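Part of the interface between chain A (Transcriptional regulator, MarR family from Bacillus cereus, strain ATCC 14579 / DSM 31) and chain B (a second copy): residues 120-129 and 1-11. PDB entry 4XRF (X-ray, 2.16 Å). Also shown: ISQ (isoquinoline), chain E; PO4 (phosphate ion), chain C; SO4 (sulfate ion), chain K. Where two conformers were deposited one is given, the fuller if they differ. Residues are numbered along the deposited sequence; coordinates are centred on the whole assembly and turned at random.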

ATOM      1  N   GLU A 120       8.056  26.346  -7.798  1.00 52.27           N
ATOM      2  CA  GLU A 120       8.164  27.659  -7.150  1.00 54.03           C
ATOM      3  C   GLU A 120       7.649  27.612  -5.718  1.00 51.97           C
ATOM      4  O   GLU A 120       6.732  26.845  -5.419  1.00 49.75           O
ATOM      5  CB  GLU A 120       7.315  28.672  -7.900  1.00 56.26           C
ATOM      6  CG  GLU A 120       8.089  29.595  -8.815  1.00 62.83           C
ATOM      7  CD  GLU A 120       7.177  30.275  -9.811  1.00 65.60           C
ATOM      8  OE1 GLU A 120       5.950  30.295  -9.558  1.00 66.02           O
ATOM      9  OE2 GLU A 120       7.680  30.766 -10.847  1.00 68.49           O
ATOM     10  N   LEU A 121       8.228  28.446  -4.854  1.00 52.65           N
ATOM     11  CA  LEU A 121       7.740  28.649  -3.491  1.00 52.11           C
ATOM     12  C   LEU A 121       6.236  28.935  -3.476  1.00 51.58           C
ATOM     13  O   LEU A 121       5.499  28.322  -2.702  1.00 49.78           O
ATOM     14  CB  LEU A 121       8.523  29.762  -2.784  1.00 53.60           C
ATOM     15  CG  LEU A 121       8.084  30.189  -1.376  1.00 53.55           C
ATOM     16  CD1 LEU A 121       8.238  29.081  -0.350  1.00 51.69           C
ATOM     17  CD2 LEU A 121       8.872  31.411  -0.938  1.00 56.32           C
ATOM     18  N   GLN A 122       5.792  29.828  -4.360  1.00 53.00           N
ATOM     19  CA  GLN A 122       4.369  30.143  -4.508  1.00 53.39           C
ATOM     20  C   GLN A 122       3.501  28.940  -4.943  1.00 51.15           C
ATOM     21  O   GLN A 122       2.357  28.819  -4.516  1.00 50.05           O
ATOM     22  CB  GLN A 122       4.154  31.382  -5.408  1.00 56.33           C
ATOM     23  CG  GLN A 122       4.908  31.387  -6.743  1.00 59.11           C
ATOM     24  CD  GLN A 122       6.251  32.132  -6.727  1.00 61.26           C
ATOM     25  OE1 GLN A 122       7.088  31.944  -5.836  1.00 61.20           O
ATOM     26  NE2 GLN A 122       6.468  32.964  -7.743  1.00 62.90           N
ATOM     27  N   GLU A 123       4.044  28.049  -5.767  1.00 50.21           N
ATOM     28  CA  GLU A 123       3.333  26.820  -6.151  1.00 48.58           C
ATOM     29  C   GLU A 123       3.229  25.825  -4.994  1.00 45.88           C
ATOM     30  O   GLU A 123       2.225  25.150  -4.865  1.00 44.15           O
ATOM     31  CB  GLU A 123       3.983  26.144  -7.368  1.00 50.03           C
ATOM     32  CG  GLU A 123       3.837  26.927  -8.666  1.00 53.16           C
ATOM     33  CD  GLU A 123       4.613  26.314  -9.821  1.00 55.91           C
ATOM     34  OE1 GLU A 123       5.778  25.873  -9.626  1.00 56.44           O
ATOM     35  OE2 GLU A 123       4.062  26.292 -10.948  1.00 57.65           O
ATOM     36  N   ARG A 124       4.272  25.737  -4.172  1.00 45.50           N
ATOM     37  CA  ARG A 124       4.245  24.932  -2.954  1.00 44.73           C
ATOM     38  C   ARG A 124       3.206  25.440  -1.962  1.00 45.03           C
ATOM     39  O   ARG A 124       2.493  24.634  -1.357  1.00 42.76           O
ATOM     40  CB  ARG A 124       5.618  24.871  -2.299  1.00 45.51           C
ATOM     41  CG  ARG A 124       6.519  23.811  -2.911  1.00 45.88           C
ATOM     42  CD  ARG A 124       7.925  23.924  -2.369  1.00 47.43           C
ATOM     43  NE  ARG A 124       8.735  24.831  -3.168  1.00 50.48           N
ATOM     44  CZ  ARG A 124       9.793  25.488  -2.708  1.00 51.86           C
ATOM     45  NH1 ARG A 124      10.174  25.361  -1.447  1.00 51.74           N
ATOM     46  NH2 ARG A 124      10.460  26.288  -3.512  1.00 54.81           N
ATOM     47  N   GLU A 125       3.109  26.766  -1.827  1.00 47.35           N
ATOM     48  CA  GLU A 125       2.089  27.397  -0.979  1.00 48.83           C
ATOM     49  C   GLU A 125       0.671  27.047  -1.464  1.00 47.27           C
ATOM     50  O   GLU A 125      -0.180  26.693  -0.649  1.00 46.12           O
ATOM     51  CB  GLU A 125       2.290  28.925  -0.877  1.00 53.83           C
ATOM     52  CG  GLU A 125       3.582  29.323  -0.164  1.00 58.19           C
ATOM     53  CD  GLU A 125       3.900  30.822  -0.169  1.00 63.79           C
ATOM     54  OE1 GLU A 125       3.697  31.515  -1.202  1.00 65.85           O
ATOM     55  OE2 GLU A 125       4.393  31.309   0.879  1.00 65.65           O
ATOM     56  N   ASP A 126       0.443  27.118  -2.782  1.00 46.58           N
ATOM     57  CA  ASP A 126      -0.847  26.743  -3.402  1.00 45.59           C
ATOM     58  C   ASP A 126      -1.234  25.287  -3.106  1.00 42.69           C
ATOM     59  O   ASP A 126      -2.366  25.009  -2.738  1.00 41.89           O
ATOM     60  CB  ASP A 126      -0.810  26.912  -4.930  1.00 47.34           C
ATOM     61  CG  ASP A 126      -0.737  28.369  -5.382  1.00 51.48           C
ATOM     62  OD1 ASP A 126      -1.342  29.257  -4.727  1.00 53.45           O
ATOM     63  OD2 ASP A 126      -0.084  28.621  -6.428  1.00 53.84           O
ATOM     64  N   LEU A 127      -0.290  24.371  -3.303  1.00 40.55           N
ATOM     65  CA  LEU A 127      -0.517  22.951  -3.066  1.00 38.71           C
ATOM     66  C   LEU A 127      -0.832  22.725  -1.588  1.00 37.92           C
ATOM     67  O   LEU A 127      -1.777  22.007  -1.236  1.00 36.98           O
ATOM     68  CB  LEU A 127       0.718  22.135  -3.491  1.00 37.85           C
ATOM     69  CG  LEU A 127       0.617  20.611  -3.557  1.00 37.18           C
ATOM     70  CD1 LEU A 127      -0.424  20.170  -4.578  1.00 37.18           C
ATOM     71  CD2 LEU A 127       1.974  19.993  -3.886  1.00 36.60           C
ATOM     72  N   LEU A 128      -0.037  23.345  -0.725  1.00 38.29           N
ATOM     73  CA  LEU A 128      -0.222  23.203   0.710  1.00 38.51           C
ATOM     74  C   LEU A 128      -1.619  23.665   1.132  1.00 39.44           C
ATOM     75  O   LEU A 128      -2.280  22.972   1.905  1.00 39.24           O
ATOM     76  CB  LEU A 128       0.867  23.954   1.479  1.00 38.88           C
ATOM     77  CG  LEU A 128       0.658  24.071   2.992  1.00 39.04           C
ATOM     78  CD1 LEU A 128       0.802  22.699   3.639  1.00 37.71           C
ATOM     79  CD2 LEU A 128       1.612  25.081   3.609  1.00 40.12           C
ATOM     80  N   ARG A 129      -2.079  24.807   0.622  1.00 41.00           N
ATOM     81  CA  ARG A 129      -3.423  25.306   1.015  1.00 43.19           C
ATOM     82  C   ARG A 129      -4.538  24.415   0.454  1.00 40.81           C
ATOM     83  O   ARG A 129      -5.537  24.188   1.122  1.00 39.79           O
ATOM     84  CB  ARG A 129      -3.638  26.777   0.625  1.00 47.16           C
ATOM     85  CG  ARG A 129      -4.134  27.659   1.770  1.00 54.16           C
ATOM     86  CD  ARG A 129      -5.560  27.314   2.240  1.00 57.61           C
ATOM     87  NE  ARG A 129      -5.974  28.047   3.439  1.00 63.65           N
ATOM     88  CZ  ARG A 129      -6.109  27.510   4.655  1.00 64.90           C
ATOM     89  NH1 ARG A 129      -5.866  26.222   4.860  1.00 65.33           N
ATOM     90  NH2 ARG A 129      -6.497  28.265   5.674  1.00 69.03           N
TER
HETATM   91  C1  ISQ E 204       2.461  12.945  -2.135  1.00 50.21           C
HETATM   92  N2  ISQ E 204       3.256  13.974  -1.766  1.00 50.00           N
HETATM   93  C3  ISQ E 204       3.188  15.190  -2.354  1.00 46.88           C
HETATM   94  C4  ISQ E 204       2.295  15.460  -3.397  1.00 49.05           C
HETATM   95  C4A ISQ E 204       1.445  14.446  -3.829  1.00 47.15           C
HETATM   96  C5  ISQ E 204       0.534  14.636  -4.859  1.00 47.60           C
HETATM   97  C6  ISQ E 204      -0.292  13.576  -5.244  1.00 47.69           C
HETATM   98  C7  ISQ E 204      -0.218  12.326  -4.620  1.00 47.58           C
HETATM   99  C8  ISQ E 204       0.687  12.087  -3.582  1.00 49.92           C
HETATM  100  C8A ISQ E 204       1.528  13.119  -3.162  1.00 49.76           C
HETATM  101  P   PO4 C 202       8.005  22.861   6.296  1.00 43.95           P
HETATM  102  O1  PO4 C 202       7.925  22.901   7.801  1.00 48.14           O
HETATM  103  O2  PO4 C 202       6.707  22.348   5.734  1.00 39.14           O
HETATM  104  O3  PO4 C 202       8.303  24.262   5.789  1.00 45.03           O
HETATM  105  O4  PO4 C 202       9.113  21.918   5.900  1.00 45.38           O
HETATM  106  S   SO4 K 210       3.031  25.512  11.670  1.00 63.86           S
HETATM  107  O1  SO4 K 210       1.753  26.272  11.797  1.00 65.07           O
HETATM  108  O2  SO4 K 210       3.578  25.270  13.031  1.00 57.80           O
HETATM  109  O3  SO4 K 210       4.029  26.303  10.907  1.00 58.42           O
HETATM  110  O4  SO4 K 210       2.706  24.226  10.988  1.00 56.47           O
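Chain B 1-11: MTHIDKIQALA

Chain B enters the contact through a turn and leaves it as a helix. Met1(B) to Ile4(B) form a type II beta turn, closed by the hydrogen bond from Ile4(B) N to Met1(B) O at 3.2 Å; the positive phi of His3(B), 84°, is typical of the third position in such a turn. His3(B) is also the N-cap residue of helix 4-11, whose first i to i+4 bond runs from Ile7(B) N to His3(B) O (2.9 Å). On chain A, Glu120(A) occupies the N-cap position before helix 121-129, and Glu120(A) N donates to Glu123(A) OE1 at 3.0 Å.

The two helices run in roughly the same direction, with a signed crossing angle of 29° and axes that approach to 9.6 Å. The register follows from CA–CA distances: Leu121(A) to Thr2(B) 7.2 Å, Arg124(A) to His3(B) 6.5 Å and Leu128(A) to Ile7(B) 5.4 Å, so the backbones draw closer along this series. Together the stretches bury 535 Å².

Leu128(A) has the largest covered area. Its CA-to-CB bond points sideways, yet the branched end reaches chain B: Leu128(A) CD1 lies 3.5 Å from Leu10(B) CD1 and 3.6 Å from Lys6(B) CG, while Leu128(A) CB packs 3.8 Å from Ile7(B) CG1. Leu127(A) CD2 adds a looser apolar contact with Ile7(B) CG2 at 4.1 Å.

The CA-to-CB bond of Arg124(A) points toward chain B. Arg124(A) NH1 donates to Thr2(B) O (3.2 Å, N-H...acceptor angle 142°), an acceptor near the guanidinium plane, and Arg124(A) CD rests 3.4 Å from Ile4(B) CD1. The His3(B) ring is bordered by three chain A side chains: CG of Glu125(A) is 3.3 Å from NE2, CD2 of Leu128(A) 3.6 Å from ND1, and CD1 of Leu121(A) 3.8 Å from CD2 of His3(B). All three approach the ring obliquely.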

ATOM      1  N   MET B   1      12.701  23.996  -0.365  1.00 67.92           N
ATOM      2  CA  MET B   1      12.523  23.261   0.934  1.00 67.82           C
ATOM      3  C   MET B   1      11.304  23.680   1.768  1.00 62.85           C
ATOM      4  O   MET B   1      10.680  22.829   2.402  1.00 61.92           O
ATOM      5  CB  MET B   1      13.791  23.355   1.795  1.00 74.06           C
ATOM      6  CG  MET B   1      14.132  22.067   2.540  1.00 78.38           C
ATOM      7  SD  MET B   1      14.784  20.760   1.459  1.00 84.33           S
ATOM      8  CE  MET B   1      16.529  21.183   1.362  1.00 82.90           C
ATOM      9  N   THR B   2      10.973  24.974   1.783  1.00 58.66           N
ATOM     10  CA  THR B   2       9.859  25.482   2.606  1.00 54.99           C
ATOM     11  C   THR B   2       8.519  24.863   2.205  1.00 51.10           C
ATOM     12  O   THR B   2       8.199  24.800   1.027  1.00 50.43           O
ATOM     13  CB  THR B   2       9.746  27.026   2.548  1.00 56.26           C
ATOM     14  OG1 THR B   2      10.976  27.616   2.968  1.00 57.84           O
ATOM     15  CG2 THR B   2       8.647  27.536   3.466  1.00 55.00           C
ATOM     16  N   HIS B   3       7.753  24.419   3.203  1.00 48.70           N
ATOM     17  CA  HIS B   3       6.411  23.823   3.033  1.00 45.64           C
ATOM     18  C   HIS B   3       6.429  22.332   2.686  1.00 43.48           C
ATOM     19  O   HIS B   3       5.380  21.679   2.718  1.00 41.78           O
ATOM     20  CB  HIS B   3       5.541  24.605   2.024  1.00 45.82           C
ATOM     21  CG  HIS B   3       5.387  26.062   2.352  1.00 47.33           C
ATOM     22  ND1 HIS B   3       4.910  26.513   3.566  1.00 47.08           N
ATOM     23  CD2 HIS B   3       5.645  27.172   1.616  1.00 48.27           C
ATOM     24  CE1 HIS B   3       4.884  27.834   3.568  1.00 47.85           C
ATOM     25  NE2 HIS B   3       5.327  28.259   2.398  1.00 49.33           N
ATOM     26  N   ILE B   4       7.615  21.797   2.397  1.00 42.55           N
ATOM     27  CA  ILE B   4       7.758  20.403   1.947  1.00 42.00           C
ATOM     28  C   ILE B   4       7.309  19.376   2.997  1.00 40.06           C
ATOM     29  O   ILE B   4       6.556  18.456   2.682  1.00 38.84           O
ATOM     30  CB  ILE B   4       9.188  20.089   1.437  1.00 43.68           C
ATOM     31  CG1 ILE B   4       9.455  20.806   0.111  1.00 45.84           C
ATOM     32  CG2 ILE B   4       9.386  18.600   1.182  1.00 43.71           C
ATOM     33  CD1 ILE B   4       8.197  21.020  -0.707  1.00 45.94           C
ATOM     34  N   ASP B   5       7.760  19.544   4.231  1.00 39.66           N
ATOM     35  CA  ASP B   5       7.437  18.593   5.288  1.00 38.88           C
ATOM     36  C   ASP B   5       5.948  18.669   5.662  1.00 37.61           C
ATOM     37  O   ASP B   5       5.313  17.646   5.926  1.00 36.91           O
ATOM     38  CB  ASP B   5       8.373  18.774   6.496  1.00 40.12           C
ATOM     39  CG  ASP B   5       9.867  18.570   6.128  1.00 41.87           C
ATOM     40  OD1 ASP B   5      10.213  17.624   5.375  1.00 41.90           O
ATOM     41  OD2 ASP B   5      10.713  19.361   6.597  1.00 43.32           O
ATOM     42  N   LYS B   6       5.382  19.873   5.654  1.00 36.91           N
ATOM     43  CA  LYS B   6       3.955  20.001   5.899  1.00 35.74           C
ATOM     44  C   LYS B   6       3.129  19.389   4.768  1.00 34.20           C
ATOM     45  O   LYS B   6       2.224  18.606   5.024  1.00 32.95           O
ATOM     46  CB  LYS B   6       3.534  21.451   6.169  1.00 36.48           C
ATOM     47  CG  LYS B   6       2.138  21.525   6.780  1.00 36.63           C
ATOM     48  CD  LYS B   6       1.840  22.875   7.426  1.00 38.02           C
ATOM     49  CE  LYS B   6       0.548  22.767   8.228  1.00 38.41           C
ATOM     50  NZ  LYS B   6       0.361  23.823   9.276  1.00 40.15           N
ATOM     51  N   ILE B   7       3.463  19.716   3.523  1.00 34.03           N
ATOM     52  CA  ILE B   7       2.817  19.076   2.372  1.00 33.53           C
ATOM     53  C   ILE B   7       2.866  17.534   2.453  1.00 33.10           C
ATOM     54  O   ILE B   7       1.846  16.871   2.230  1.00 32.53           O
ATOM     55  CB  ILE B   7       3.429  19.531   1.029  1.00 33.76           C
ATOM     56  CG1 ILE B   7       3.105  21.011   0.758  1.00 34.50           C
ATOM     57  CG2 ILE B   7       2.916  18.639  -0.096  1.00 33.06           C
ATOM     58  CD1 ILE B   7       3.900  21.608  -0.399  1.00 34.88           C
ATOM     59  N   GLN B   8       4.035  16.968   2.770  1.00 33.56           N
ATOM     60  CA  GLN B   8       4.156  15.513   2.870  0.50 33.51           C
ATOM     61  C   GLN B   8       3.314  14.960   4.016  1.00 33.19           C
ATOM     62  O   GLN B   8       2.759  13.883   3.887  1.00 32.87           O
ATOM     63  CB  GLN B   8       5.613  15.059   3.021  0.50 34.49           C
ATOM     64  CG  GLN B   8       6.487  15.310   1.808  0.50 35.41           C
ATOM     65  CD  GLN B   8       5.776  15.036   0.496  0.50 35.17           C
ATOM     66  OE1 GLN B   8       5.450  13.890   0.168  0.50 35.09           O
ATOM     67  NE2 GLN B   8       5.552  16.091  -0.275  0.50 35.39           N
ATOM     68  N   ALA B   9       3.217  15.697   5.127  1.00 33.29           N
ATOM     69  CA  ALA B   9       2.418  15.244   6.266  1.00 33.72           C
ATOM     70  C   ALA B   9       0.950  15.124   5.844  1.00 33.50           C
ATOM     71  O   ALA B   9       0.295  14.105   6.114  1.00 33.15           O
ATOM     72  CB  ALA B   9       2.556  16.190   7.456  1.00 33.82           C
ATOM     73  N   LEU B  10       0.455  16.161   5.166  1.00 33.75           N
ATOM     74  CA  LEU B  10      -0.934  16.209   4.686  1.00 33.79           C
ATOM     75  C   LEU B  10      -1.207  15.181   3.581  1.00 33.72           C
ATOM     76  O   LEU B  10      -2.252  14.512   3.610  1.00 33.56           O
ATOM     77  CB  LEU B  10      -1.257  17.614   4.185  1.00 33.90           C
ATOM     78  CG  LEU B  10      -1.441  18.673   5.273  1.00 34.82           C
ATOM     79  CD1 LEU B  10      -1.253  20.047   4.675  1.00 35.34           C
ATOM     80  CD2 LEU B  10      -2.819  18.560   5.880  1.00 35.05           C
ATOM     81  N   ALA B  11      -0.275  15.071   2.628  1.00 33.77           N
ATOM     82  CA  ALA B  11      -0.351  14.091   1.523  1.00 34.69           C
ATOM     83  C   ALA B  11      -0.423  12.661   2.057  1.00 35.48           C
ATOM     84  O   ALA B  11      -1.230  11.852   1.575  1.00 35.54           O
ATOM     85  CB  ALA B  11       0.833  14.243   0.572  1.00 34.98           C
TER